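Local coordinates for membrane lipoprotein family protein (Aeropyrum pernix, PDB 4PEV), which binds adenosine and probably serves as the membrane-attached solute-binding lipoprotein of an ABC transporter for nucleosides, at residues Y112-Q123 / Q136-R146. Sequence-based numbering, arbitrary orientation.
With ADN (adenosine), chain F.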
ATOM      1  N   TYR C 112     -13.836   2.639 -25.185  1.00 27.79           N
ATOM      2  CA  TYR C 112     -13.697   1.889 -23.947  1.00 26.42           C
ATOM      3  C   TYR C 112     -15.012   1.736 -23.194  1.00 25.73           C
ATOM      4  O   TYR C 112     -15.653   2.713 -22.819  1.00 24.32           O
ATOM      5  CB  TYR C 112     -12.652   2.548 -23.046  1.00 25.41           C
ATOM      6  CG  TYR C 112     -11.347   2.681 -23.739  1.00 24.67           C
ATOM      7  CD1 TYR C 112     -10.543   1.580 -23.943  1.00 25.26           C
ATOM      8  CD2 TYR C 112     -10.927   3.897 -24.222  1.00 25.01           C
ATOM      9  CE1 TYR C 112      -9.346   1.686 -24.625  1.00 25.54           C
ATOM     10  CE2 TYR C 112      -9.732   4.027 -24.888  1.00 24.82           C
ATOM     11  CZ  TYR C 112      -8.948   2.920 -25.083  1.00 25.82           C
ATOM     12  OH  TYR C 112      -7.760   3.058 -25.743  1.00 26.84           O
ATOM     13  N   ASP C 113     -15.377   0.483 -22.958  1.00 26.65           N
ATOM     14  CA  ASP C 113     -16.541   0.150 -22.170  1.00 28.58           C
ATOM     15  C   ASP C 113     -16.340   0.590 -20.718  1.00 28.75           C
ATOM     16  O   ASP C 113     -17.279   1.030 -20.060  1.00 31.41           O
ATOM     17  CB  ASP C 113     -16.827  -1.347 -22.286  1.00 29.75           C
ATOM     18  CG  ASP C 113     -17.020  -1.784 -23.740  1.00 31.97           C
ATOM     19  OD1 ASP C 113     -18.133  -1.623 -24.303  1.00 33.66           O
ATOM     20  OD2 ASP C 113     -16.042  -2.267 -24.342  1.00 34.25           O
ATOM     21  N   LEU C 114     -15.106   0.498 -20.240  1.00 28.77           N
ATOM     22  CA  LEU C 114     -14.733   0.938 -18.891  1.00 27.75           C
ATOM     23  C   LEU C 114     -13.394   1.683 -18.957  1.00 27.21           C
ATOM     24  O   LEU C 114     -12.469   1.285 -19.692  1.00 26.67           O
ATOM     25  CB  LEU C 114     -14.609  -0.271 -17.947  1.00 26.61           C
ATOM     26  CG  LEU C 114     -14.307  -0.040 -16.461  1.00 26.46           C
ATOM     27  CD1 LEU C 114     -15.435   0.683 -15.745  1.00 26.24           C
ATOM     28  CD2 LEU C 114     -14.023  -1.367 -15.778  1.00 26.78           C
ATOM     29  N   ILE C 115     -13.307   2.770 -18.201  1.00 25.67           N
ATOM     30  CA  ILE C 115     -12.045   3.445 -18.000  1.00 25.37           C
ATOM     31  C   ILE C 115     -11.692   3.245 -16.533  1.00 25.97           C
ATOM     32  O   ILE C 115     -12.465   3.619 -15.649  1.00 26.43           O
ATOM     33  CB  ILE C 115     -12.115   4.932 -18.389  1.00 25.09           C
ATOM     34  CG1 ILE C 115     -12.391   5.063 -19.894  1.00 25.02           C
ATOM     35  CG2 ILE C 115     -10.808   5.649 -18.042  1.00 25.14           C
ATOM     36  CD1 ILE C 115     -12.569   6.490 -20.365  1.00 25.11           C
ATOM     37  N   VAL C 116     -10.537   2.627 -16.292  1.00 25.81           N
ATOM     38  CA  VAL C 116     -10.070   2.340 -14.948  1.00 26.05           C
ATOM     39  C   VAL C 116      -9.010   3.355 -14.563  1.00 26.45           C
ATOM     40  O   VAL C 116      -8.011   3.511 -15.258  1.00 28.34           O
ATOM     41  CB  VAL C 116      -9.483   0.928 -14.842  1.00 25.73           C
ATOM     42  CG1 VAL C 116      -8.924   0.686 -13.448  1.00 25.62           C
ATOM     43  CG2 VAL C 116     -10.546  -0.104 -15.168  1.00 25.64           C
ATOM     44  N   LEU C 117      -9.225   4.029 -13.442  1.00 26.28           N
ATOM     45  CA  LEU C 117      -8.368   5.135 -13.046  1.00 27.21           C
ATOM     46  C   LEU C 117      -7.611   4.785 -11.773  1.00 26.70           C
ATOM     47  O   LEU C 117      -8.192   4.691 -10.690  1.00 25.14           O
ATOM     48  CB  LEU C 117      -9.213   6.402 -12.870  1.00 27.92           C
ATOM     49  CG  LEU C 117      -9.957   6.837 -14.141  1.00 27.53           C
ATOM     50  CD1 LEU C 117     -10.951   7.930 -13.818  1.00 27.89           C
ATOM     51  CD2 LEU C 117      -8.992   7.296 -15.224  1.00 26.73           C
ATOM     52  N   VAL C 118      -6.302   4.604 -11.924  1.00 27.35           N
ATOM     53  CA  VAL C 118      -5.466   4.034 -10.863  1.00 27.60           C
ATOM     54  C   VAL C 118      -4.723   5.122 -10.091  1.00 26.59           C
ATOM     55  O   VAL C 118      -3.598   5.496 -10.440  1.00 25.86           O
ATOM     56  CB  VAL C 118      -4.453   2.998 -11.432  1.00 28.05           C
ATOM     57  CG1 VAL C 118      -3.539   2.445 -10.346  1.00 28.73           C
ATOM     58  CG2 VAL C 118      -5.185   1.852 -12.104  1.00 28.61           C
ATOM     59  N   GLY C 119      -5.353   5.601  -9.027  1.00 25.94           N
ATOM     60  CA  GLY C 119      -4.694   6.497  -8.102  1.00 26.79           C
ATOM     61  C   GLY C 119      -5.561   7.673  -7.715  1.00 27.90           C
ATOM     62  O   GLY C 119      -6.381   8.153  -8.500  1.00 28.66           O
ATOM     63  N   PHE C 120      -5.360   8.130  -6.488  1.00 28.00           N
ATOM     64  CA  PHE C 120      -6.059   9.273  -5.951  1.00 27.85           C
ATOM     65  C   PHE C 120      -6.021  10.517  -6.836  1.00 28.29           C
ATOM     66  O   PHE C 120      -7.015  11.232  -6.900  1.00 30.10           O
ATOM     67  CB  PHE C 120      -5.485   9.624  -4.569  1.00 28.70           C
ATOM     68  CG  PHE C 120      -5.985  10.922  -4.031  1.00 29.38           C
ATOM     69  CD1 PHE C 120      -7.266  11.008  -3.481  1.00 29.99           C
ATOM     70  CD2 PHE C 120      -5.207  12.068  -4.125  1.00 29.21           C
ATOM     71  CE1 PHE C 120      -7.747  12.216  -3.013  1.00 29.97           C
ATOM     72  CE2 PHE C 120      -5.682  13.278  -3.663  1.00 29.55           C
ATOM     73  CZ  PHE C 120      -6.952  13.350  -3.104  1.00 30.17           C
ATOM     74  N   LEU C 121      -4.895  10.801  -7.498  1.00 27.66           N
ATOM     75  CA  LEU C 121      -4.765  12.060  -8.243  1.00 27.83           C
ATOM     76  C   LEU C 121      -5.766  12.230  -9.389  1.00 27.53           C
ATOM     77  O   LEU C 121      -5.937  13.343  -9.908  1.00 28.33           O
ATOM     78  CB  LEU C 121      -3.356  12.247  -8.792  1.00 29.56           C
ATOM     79  CG  LEU C 121      -2.159  12.248  -7.832  1.00 31.37           C
ATOM     80  CD1 LEU C 121      -0.889  12.567  -8.616  1.00 31.25           C
ATOM     81  CD2 LEU C 121      -2.346  13.246  -6.694  1.00 30.92           C
ATOM     82  N   TRP C 122      -6.415  11.135  -9.778  1.00 26.98           N
ATOM     83  CA  TRP C 122      -7.494  11.150 -10.772  1.00 27.72           C
ATOM     84  C   TRP C 122      -8.836  11.686 -10.255  1.00 28.98           C
ATOM     85  O   TRP C 122      -9.754  11.910 -11.032  1.00 28.74           O
ATOM     86  CB  TRP C 122      -7.721   9.725 -11.294  1.00 27.46           C
ATOM     87  CG  TRP C 122      -6.703   9.278 -12.275  1.00 26.93           C
ATOM     88  CD1 TRP C 122      -5.825   8.251 -12.134  1.00 26.77           C
ATOM     89  CD2 TRP C 122      -6.452   9.852 -13.563  1.00 26.55           C
ATOM     90  NE1 TRP C 122      -5.037   8.151 -13.253  1.00 27.01           N
ATOM     91  CE2 TRP C 122      -5.406   9.117 -14.149  1.00 25.93           C
ATOM     92  CE3 TRP C 122      -7.024  10.913 -14.282  1.00 26.44           C
ATOM     93  CZ2 TRP C 122      -4.911   9.405 -15.411  1.00 26.26           C
ATOM     94  CZ3 TRP C 122      -6.541  11.195 -15.547  1.00 26.39           C
ATOM     95  CH2 TRP C 122      -5.492  10.450 -16.098  1.00 26.71           C
ATOM     96  N   GLN C 123      -8.951  11.877  -8.950  1.00 31.79           N
ATOM     97  CA  GLN C 123     -10.216  12.249  -8.336  1.00 34.07           C
ATOM     98  C   GLN C 123     -10.681  13.631  -8.751  1.00 34.69           C
ATOM     99  O   GLN C 123     -11.842  13.824  -9.048  1.00 33.78           O
ATOM    100  CB  GLN C 123     -10.090  12.214  -6.829  1.00 35.18           C
ATOM    101  CG  GLN C 123     -11.413  12.141  -6.126  1.00 37.20           C
ATOM    102  CD  GLN C 123     -11.270  12.468  -4.667  1.00 39.94           C
ATOM    103  OE1 GLN C 123     -10.881  11.626  -3.854  1.00 42.84           O
ATOM    104  NE2 GLN C 123     -11.567  13.704  -4.326  1.00 40.87           N
ATOM    105  N   GLN C 136     -20.405   6.948 -20.252  1.00 37.12           N
ATOM    106  CA  GLN C 136     -19.081   6.356 -20.091  1.00 34.47           C
ATOM    107  C   GLN C 136     -18.957   5.869 -18.664  1.00 34.21           C
ATOM    108  O   GLN C 136     -19.125   6.674 -17.746  1.00 32.73           O
ATOM    109  CB  GLN C 136     -17.983   7.402 -20.356  1.00 33.03           C
ATOM    110  CG  GLN C 136     -16.557   6.918 -20.172  1.00 31.12           C
ATOM    111  CD  GLN C 136     -16.263   5.720 -21.044  1.00 30.31           C
ATOM    112  OE1 GLN C 136     -16.387   5.802 -22.256  1.00 31.34           O
ATOM    113  NE2 GLN C 136     -15.897   4.596 -20.432  1.00 28.67           N
ATOM    114  N   LYS C 137     -18.639   4.579 -18.487  1.00 33.52           N
ATOM    115  CA  LYS C 137     -18.396   4.003 -17.159  1.00 33.04           C
ATOM    116  C   LYS C 137     -16.941   4.144 -16.739  1.00 31.34           C
ATOM    117  O   LYS C 137     -16.041   3.942 -17.548  1.00 29.50           O
ATOM    118  CB  LYS C 137     -18.742   2.527 -17.120  1.00 34.96           C
ATOM    119  CG  LYS C 137     -20.009   2.172 -17.853  1.00 38.16           C
ATOM    120  CD  LYS C 137     -20.592   0.871 -17.325  1.00 41.22           C
ATOM    121  CE  LYS C 137     -21.497   0.213 -18.356  1.00 44.87           C
ATOM    122  NZ  LYS C 137     -20.716  -0.272 -19.533  1.00 46.26           N
ATOM    123  N   TYR C 138     -16.741   4.455 -15.453  1.00 30.68           N
ATOM    124  CA  TYR C 138     -15.425   4.677 -14.857  1.00 28.67           C
ATOM    125  C   TYR C 138     -15.270   3.860 -13.589  1.00 28.73           C
ATOM    126  O   TYR C 138     -16.212   3.748 -12.819  1.00 28.62           O
ATOM    127  CB  TYR C 138     -15.269   6.132 -14.460  1.00 27.48           C
ATOM    128  CG  TYR C 138     -15.404   7.128 -15.586  1.00 28.40           C
ATOM    129  CD1 TYR C 138     -14.322   7.454 -16.383  1.00 28.26           C
ATOM    130  CD2 TYR C 138     -16.609   7.770 -15.832  1.00 28.55           C
ATOM    131  CE1 TYR C 138     -14.442   8.369 -17.400  1.00 28.52           C
ATOM    132  CE2 TYR C 138     -16.735   8.701 -16.838  1.00 27.92           C
ATOM    133  CZ  TYR C 138     -15.652   8.989 -17.618  1.00 28.67           C
ATOM    134  OH  TYR C 138     -15.770   9.905 -18.625  1.00 29.15           O
ATOM    135  N   ALA C 139     -14.078   3.310 -13.356  1.00 29.08           N
ATOM    136  CA  ALA C 139     -13.718   2.809 -12.026  1.00 28.11           C
ATOM    137  C   ALA C 139     -12.544   3.616 -11.482  1.00 27.42           C
ATOM    138  O   ALA C 139     -11.510   3.720 -12.119  1.00 26.87           O
ATOM    139  CB  ALA C 139     -13.393   1.328 -12.058  1.00 27.65           C
ATOM    140  N   LEU C 140     -12.740   4.229 -10.321  1.00 28.03           N
ATOM    141  CA  LEU C 140     -11.687   4.974  -9.650  1.00 28.63           C
ATOM    142  C   LEU C 140     -11.108   4.065  -8.592  1.00 29.71           C
ATOM    143  O   LEU C 140     -11.848   3.535  -7.775  1.00 30.04           O
ATOM    144  CB  LEU C 140     -12.263   6.235  -9.014  1.00 28.54           C
ATOM    145  CG  LEU C 140     -11.285   7.220  -8.365  1.00 29.72           C
ATOM    146  CD1 LEU C 140     -10.053   7.506  -9.226  1.00 30.47           C
ATOM    147  CD2 LEU C 140     -11.999   8.521  -8.026  1.00 29.48           C
ATOM    148  N   ILE C 141      -9.797   3.847  -8.624  1.00 31.22           N
ATOM    149  CA  ILE C 141      -9.147   2.958  -7.654  1.00 31.73           C
ATOM    150  C   ILE C 141      -8.339   3.771  -6.644  1.00 33.90           C
ATOM    151  O   ILE C 141      -7.613   4.699  -7.026  1.00 32.19           O
ATOM    152  CB  ILE C 141      -8.205   1.938  -8.324  1.00 31.11           C
ATOM    153  CG1 ILE C 141      -8.870   1.253  -9.530  1.00 31.97           C
ATOM    154  CG2 ILE C 141      -7.727   0.910  -7.314  1.00 30.49           C
ATOM    155  CD1 ILE C 141     -10.201   0.584  -9.248  1.00 32.25           C
ATOM    156  N   ASP C 142      -8.491   3.409  -5.362  1.00 36.85           N
ATOM    157  CA  ASP C 142      -7.794   4.039  -4.234  1.00 38.87           C
ATOM    158  C   ASP C 142      -8.334   5.435  -3.916  1.00 36.63           C
ATOM    159  O   ASP C 142      -7.679   6.219  -3.230  1.00 34.83           O
ATOM    160  CB  ASP C 142      -6.277   4.088  -4.498  1.00 43.43           C
ATOM    161  CG  ASP C 142      -5.441   4.057  -3.216  1.00 47.77           C
ATOM    162  OD1 ASP C 142      -5.734   3.215  -2.339  1.00 56.17           O
ATOM    163  OD2 ASP C 142      -4.474   4.856  -3.097  1.00 49.27           O
ATOM    164  N   ALA C 143      -9.529   5.743  -4.413  1.00 36.69           N
ATOM    165  CA  ALA C 143     -10.149   7.046  -4.161  1.00 36.75           C
ATOM    166  C   ALA C 143     -11.627   6.991  -4.442  1.00 36.75           C
ATOM    167  O   ALA C 143     -12.104   6.102  -5.141  1.00 34.71           O
ATOM    168  CB  ALA C 143      -9.504   8.146  -4.994  1.00 35.70           C
ATOM    169  N   ALA C 144     -12.336   7.949  -3.862  1.00 39.81           N
ATOM    170  CA  ALA C 144     -13.754   8.122  -4.102  1.00 40.97           C
ATOM    171  C   ALA C 144     -14.066   9.579  -4.354  1.00 42.14           C
ATOM    172  O   ALA C 144     -13.473  10.495  -3.763  1.00 39.37           O
ATOM    173  CB  ALA C 144     -14.569   7.608  -2.937  1.00 41.26           C
ATOM    174  N   THR C 145     -15.028   9.763  -5.241  1.00 44.73           N
ATOM    175  CA  THR C 145     -15.354  11.061  -5.780  1.00 46.26           C
ATOM    176  C   THR C 145     -16.180  11.832  -4.723  1.00 48.90           C
ATOM    177  O   THR C 145     -16.795  11.218  -3.856  1.00 46.49           O
ATOM    178  CB  THR C 145     -16.019  10.860  -7.166  1.00 43.93           C
ATOM    179  OG1 THR C 145     -15.949  12.077  -7.908  1.00 47.98           O
ATOM    180  CG2 THR C 145     -17.461  10.339  -7.070  1.00 41.20           C
ATOM    181  N   ARG C 146     -16.133  13.162  -4.738  1.00 53.95           N
ATOM    182  CA  ARG C 146     -16.823  13.956  -3.706  1.00 58.71           C
ATOM    183  C   ARG C 146     -18.342  13.809  -3.802  1.00 58.09           C
ATOM    184  O   ARG C 146     -19.007  13.634  -2.796  1.00 56.57           O
ATOM    185  CB  ARG C 146     -16.442  15.430  -3.809  1.00 65.09           C
ATOM    186  CG  ARG C 146     -16.842  16.269  -2.596  1.00 72.64           C
ATOM    187  CD  ARG C 146     -15.963  17.512  -2.429  1.00 75.47           C
ATOM    188  NE  ARG C 146     -14.531  17.178  -2.464  1.00 76.08           N
ATOM    189  CZ  ARG C 146     -13.543  18.043  -2.251  1.00 75.51           C
ATOM    190  NH1 ARG C 146     -13.794  19.313  -1.958  1.00 74.43           N
ATOM    191  NH2 ARG C 146     -12.286  17.626  -2.316  1.00 73.48           N
TER
HETATM  192  O5' ADN F 501       3.015   2.419  -2.137  1.00 24.76           O
HETATM  193  C5' ADN F 501       2.240   2.881  -1.014  1.00 24.46           C
HETATM  194  C4' ADN F 501       0.911   3.560  -1.365  1.00 25.00           C
HETATM  195  O4' ADN F 501       1.105   4.783  -2.079  1.00 25.17           O
HETATM  196  C3' ADN F 501      -0.064   2.773  -2.235  1.00 25.42           C
HETATM  197  O3' ADN F 501      -0.799   1.800  -1.486  1.00 24.73           O
HETATM  198  C2' ADN F 501      -0.934   3.880  -2.821  1.00 25.15           C
HETATM  199  O2' ADN F 501      -1.984   4.301  -1.940  1.00 24.87           O
HETATM  200  C1' ADN F 501       0.047   5.009  -3.005  1.00 25.20           C
HETATM  201  N9  ADN F 501       0.616   5.004  -4.366  1.00 26.41           N
HETATM  202  C8  ADN F 501       1.619   4.226  -4.837  1.00 26.73           C
HETATM  203  N7  ADN F 501       1.893   4.508  -6.140  1.00 27.31           N
HETATM  204  C5  ADN F 501       1.047   5.496  -6.501  1.00 28.16           C
HETATM  205  C6  ADN F 501       0.769   6.282  -7.722  1.00 28.08           C
HETATM  206  N6  ADN F 501       1.476   6.049  -8.844  1.00 28.70           N
HETATM  207  N1  ADN F 501      -0.212   7.218  -7.681  1.00 28.31           N
HETATM  208  C2  ADN F 501      -0.939   7.455  -6.568  1.00 27.77           C
HETATM  209  N3  ADN F 501      -0.744   6.782  -5.426  1.00 28.04           N
HETATM  210  C4  ADN F 501       0.207   5.813  -5.333  1.00 27.80           C
HETATM  211  O   HOH W   1      -3.352   6.777  -4.651  1.00 31.09           O
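I115 and L117 lie with Y138 and L140 on one face of two neighbouring parallel strands, 114-118 and 137-141, joined through helix 123-132 as a beta-alpha-beta unit in the parallel sheet of one lobe of this periplasmic-binding-protein fold. The backbones interlock by alternating bonds: L117 N gives to A139 O at 2.7 Å, almost in line with the carbonyl, and I141 N to L117 O. On the face under helix 123-132 the Y138 ring lies obliquely to I115, its CD1 3.9 Å from I115 CB, while L126 and V129 of the helix border the same ring and its OH bonds S107. L140, its CG anti to the backbone N (chi1 -175°), brings CD1 against both L117 CB and W122 CB, 3.8 Å from the latter; L117 CD2 in turn sits over the centre of the indole. On the other face V116 CG1 meets I141 CG1, with A139 beside L114 CD1. At the start of the strands the Q136 side chain, bent at chi2 (57°), crosses I115 at about a right angle and brings NE2 to two carbonyls, Y112 O at 3.1 Å and K137 O at 3.0 Å, both near its amide plane. K137 O also accepts I115 N, from the opposite face of its peptide plane. Replacing Q136 by alanine would probably cost Y112 O and K137 O this shared donor and bare the CG1 and CD1 side of I115. At the other end the strands run into the ligand cleft, where F120 CD1 packs on A143 CB and G119 adopts backbone angles that disfavour a side chain, with the adenine close by. D142 OD1 pairs with K299; OD2 accepts the adenosine O2' at 2.8 Å and a water, which itself accepts F120 N at 3.0 Å.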